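Local coordinates for protein ATP-dependent RNA helicase A (Homo sapiens, PDB 3VYY) that probably unwinds RNA using ATP and binds double-stranded RNA through its dsRNA-binding domains, aiding assembly of the RNA-induced silencing complex, at residues 5-10 against 64-69. Residues are numbered along the deposited sequence; the frame is centred on the assembly and turned at random.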
loop_
_atom_site.group_PDB
_atom_site.type_symbol
_atom_site.label_atom_id
_atom_site.label_comp_id
_atom_site.label_asym_id
_atom_site.label_seq_id
_atom_site.Cartn_x
_atom_site.Cartn_y
_atom_site.Cartn_z
ATOM N N LYS A 5 5.913 -0.373 -1.636
ATOM C CA LYS A 5 5.278 -1.483 -2.332
ATOM C C LYS A 5 6.150 -2.732 -2.262
ATOM O O LYS A 5 5.659 -3.843 -2.039
ATOM C CB LYS A 5 5.051 -1.107 -3.785
ATOM C CG LYS A 5 3.840 -0.251 -4.016
ATOM C CD LYS A 5 3.747 0.107 -5.462
ATOM C CE LYS A 5 4.719 1.206 -5.803
ATOM N NZ LYS A 5 4.567 1.611 -7.219
ATOM N N ASN A 6 7.448 -2.510 -2.466
ATOM C CA ASN A 6 8.475 -3.531 -2.422
ATOM C C ASN A 6 8.589 -4.033 -0.991
ATOM O O ASN A 6 8.754 -5.230 -0.748
ATOM C CB ASN A 6 9.800 -2.922 -2.897
ATOM C CG ASN A 6 10.881 -3.954 -3.108
ATOM O OD1 ASN A 6 11.808 -4.064 -2.316
ATOM N ND2 ASN A 6 10.763 -4.720 -4.176
ATOM N N PHE A 7 8.471 -3.112 -0.038
ATOM C CA PHE A 7 8.490 -3.486 1.361
ATOM C C PHE A 7 7.291 -4.369 1.699
ATOM O O PHE A 7 7.451 -5.446 2.263
ATOM C CB PHE A 7 8.506 -2.272 2.276
ATOM C CG PHE A 7 8.280 -2.628 3.705
ATOM C CD1 PHE A 7 9.355 -2.805 4.567
ATOM C CD2 PHE A 7 6.996 -2.858 4.181
ATOM C CE1 PHE A 7 9.147 -3.164 5.876
ATOM C CE2 PHE A 7 6.787 -3.227 5.496
ATOM C CZ PHE A 7 7.856 -3.375 6.342
ATOM N N LEU A 8 6.095 -3.911 1.362
ATOM C CA LEU A 8 4.898 -4.669 1.658
ATOM C C LEU A 8 4.964 -6.003 0.956
ATOM O O LEU A 8 4.404 -6.987 1.421
ATOM C CB LEU A 8 3.659 -3.915 1.187
ATOM C CG LEU A 8 2.311 -4.642 1.225
ATOM C CD1 LEU A 8 1.945 -5.116 2.629
ATOM C CD2 LEU A 8 1.214 -3.752 0.673
ATOM N N TYR A 9 5.645 -6.033 -0.183
ATOM C CA TYR A 9 5.678 -7.245 -0.955
ATOM C C TYR A 9 6.537 -8.256 -0.232
ATOM O O TYR A 9 6.145 -9.408 -0.086
ATOM C CB TYR A 9 6.221 -7.006 -2.349
ATOM C CG TYR A 9 5.973 -8.187 -3.250
ATOM C CD1 TYR A 9 4.729 -8.364 -3.861
ATOM C CD2 TYR A 9 6.962 -9.150 -3.473
ATOM C CE1 TYR A 9 4.472 -9.458 -4.676
ATOM C CE2 TYR A 9 6.719 -10.250 -4.306
ATOM C CZ TYR A 9 5.466 -10.391 -4.893
ATOM O OH TYR A 9 5.190 -11.456 -5.704
ATOM N N ALA A 10 7.706 -7.814 0.224
ATOM C CA ALA A 10 8.598 -8.674 0.968
ATOM C C ALA A 10 7.907 -9.105 2.248
ATOM O O ALA A 10 7.855 -10.298 2.551
ATOM C CB ALA A 10 9.902 -7.975 1.262
ATOM N N ASP A 64 -0.845 3.338 3.025
ATOM C CA ASP A 64 -2.008 3.162 3.855
ATOM C C ASP A 64 -1.937 1.832 4.600
ATOM O O ASP A 64 -1.949 1.806 5.825
ATOM C CB ASP A 64 -3.273 3.249 3.011
ATOM C CG ASP A 64 -4.511 3.469 3.852
ATOM O OD1 ASP A 64 -4.470 4.290 4.808
ATOM O OD2 ASP A 64 -5.529 2.817 3.551
ATOM N N PHE A 65 -1.825 0.734 3.859
ATOM C CA PHE A 65 -1.738 -0.578 4.485
ATOM C C PHE A 65 -0.617 -0.716 5.515
ATOM O O PHE A 65 -0.886 -1.025 6.674
ATOM C CB PHE A 65 -1.617 -1.680 3.466
ATOM C CG PHE A 65 -2.069 -3.003 3.991
ATOM C CD1 PHE A 65 -3.425 -3.322 4.022
ATOM C CD2 PHE A 65 -1.154 -3.916 4.500
ATOM C CE1 PHE A 65 -3.869 -4.551 4.537
ATOM C CE2 PHE A 65 -1.577 -5.132 5.014
ATOM C CZ PHE A 65 -2.937 -5.458 5.028
ATOM N N VAL A 66 0.633 -0.481 5.114
ATOM C CA VAL A 66 1.748 -0.538 6.086
ATOM C C VAL A 66 1.433 0.270 7.326
ATOM O O VAL A 66 1.488 -0.249 8.433
ATOM C CB VAL A 66 3.113 -0.074 5.502
ATOM C CG1 VAL A 66 4.175 -0.083 6.570
ATOM C CG2 VAL A 66 3.554 -0.976 4.347
ATOM N N ASN A 67 1.079 1.537 7.140
ATOM C CA ASN A 67 0.742 2.397 8.269
ATOM C C ASN A 67 -0.200 1.672 9.226
ATOM O O ASN A 67 -0.040 1.748 10.444
ATOM C CB ASN A 67 0.182 3.742 7.799
ATOM C CG ASN A 67 -0.209 4.666 8.961
ATOM O OD1 ASN A 67 -1.290 4.529 9.524
ATOM N ND2 ASN A 67 0.650 5.640 9.288
ATOM N N TYR A 68 -1.149 0.935 8.678
ATOM C CA TYR A 68 -2.048 0.152 9.503
ATOM C C TYR A 68 -1.370 -1.018 10.244
ATOM O O TYR A 68 -1.575 -1.200 11.450
ATOM C CB TYR A 68 -3.206 -0.347 8.658
ATOM C CG TYR A 68 -3.871 -1.584 9.199
ATOM C CD1 TYR A 68 -4.742 -1.505 10.276
ATOM C CD2 TYR A 68 -3.639 -2.824 8.620
ATOM C CE1 TYR A 68 -5.362 -2.629 10.762
ATOM C CE2 TYR A 68 -4.258 -3.953 9.078
ATOM C CZ TYR A 68 -5.119 -3.858 10.150
ATOM O OH TYR A 68 -5.740 -4.989 10.637
ATOM N N LEU A 69 -0.577 -1.811 9.531
ATOM C CA LEU A 69 0.239 -2.818 10.180
ATOM C C LEU A 69 0.933 -2.225 11.411
ATOM O O LEU A 69 0.924 -2.838 12.494
ATOM C CB LEU A 69 1.269 -3.375 9.211
ATOM C CG LEU A 69 0.736 -4.128 7.991
ATOM C CD1 LEU A 69 1.833 -4.351 6.963
ATOM C CD2 LEU A 69 0.064 -5.462 8.364
#
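In the alpha-beta-beta-beta-alpha fold of this double-stranded RNA-binding domain, the first and last helices pack together on one side of the three-stranded antiparallel sheet, and residues 5-10 and 64-69 form one part of that interhelical core. The axes of the two short segments cross at 52°, 10.4 Å apart at closest approach. L8 and V66 are the nearest backbone pair, their CA atoms 6.8 Å apart. All the contacts spanning the two segments are apolar, and they are made by F7 and L8 against F65, V66 and L69.

L8 carries the largest share. Its CG stands anti to the backbone N (chi1 171°), which sends it to the second helix, and chi2 of 59° then sets the CD1 branch against the F65 ring, whose CD2 lies 3.8 Å away. The two side chains cross at about a right angle, and the methyl meets the ring obliquely. The same L8 CD1 lies 4.4 Å from L69 CD1, a looser tip-to-tip contact one helical turn beyond F65. Nearer its root, L8 CB sits 4.3 Å from V66 CG2.

V66 divides its branches: CG1 is anti to its backbone N, while CG2 lies beside that N and turns to the first helix. There it serves both L8 and F7, which are consecutive residues. Y21 of strand 20-26 also touches L8, linking this helix pair to the sheet, while I75, beyond helix 54-71, packs on both F7 and L69. L8, F65, V66 and L69 are buried and F7 is partly exposed, so the patch belongs to the hydrophobic interior; its nearest atom is about 10 Å from the bound nucleic acid. On the F7 side, the ring crosses V66 obliquely, with F7 CD2 3.9 Å from V66 CG2 and CE2 next nearest to that methyl.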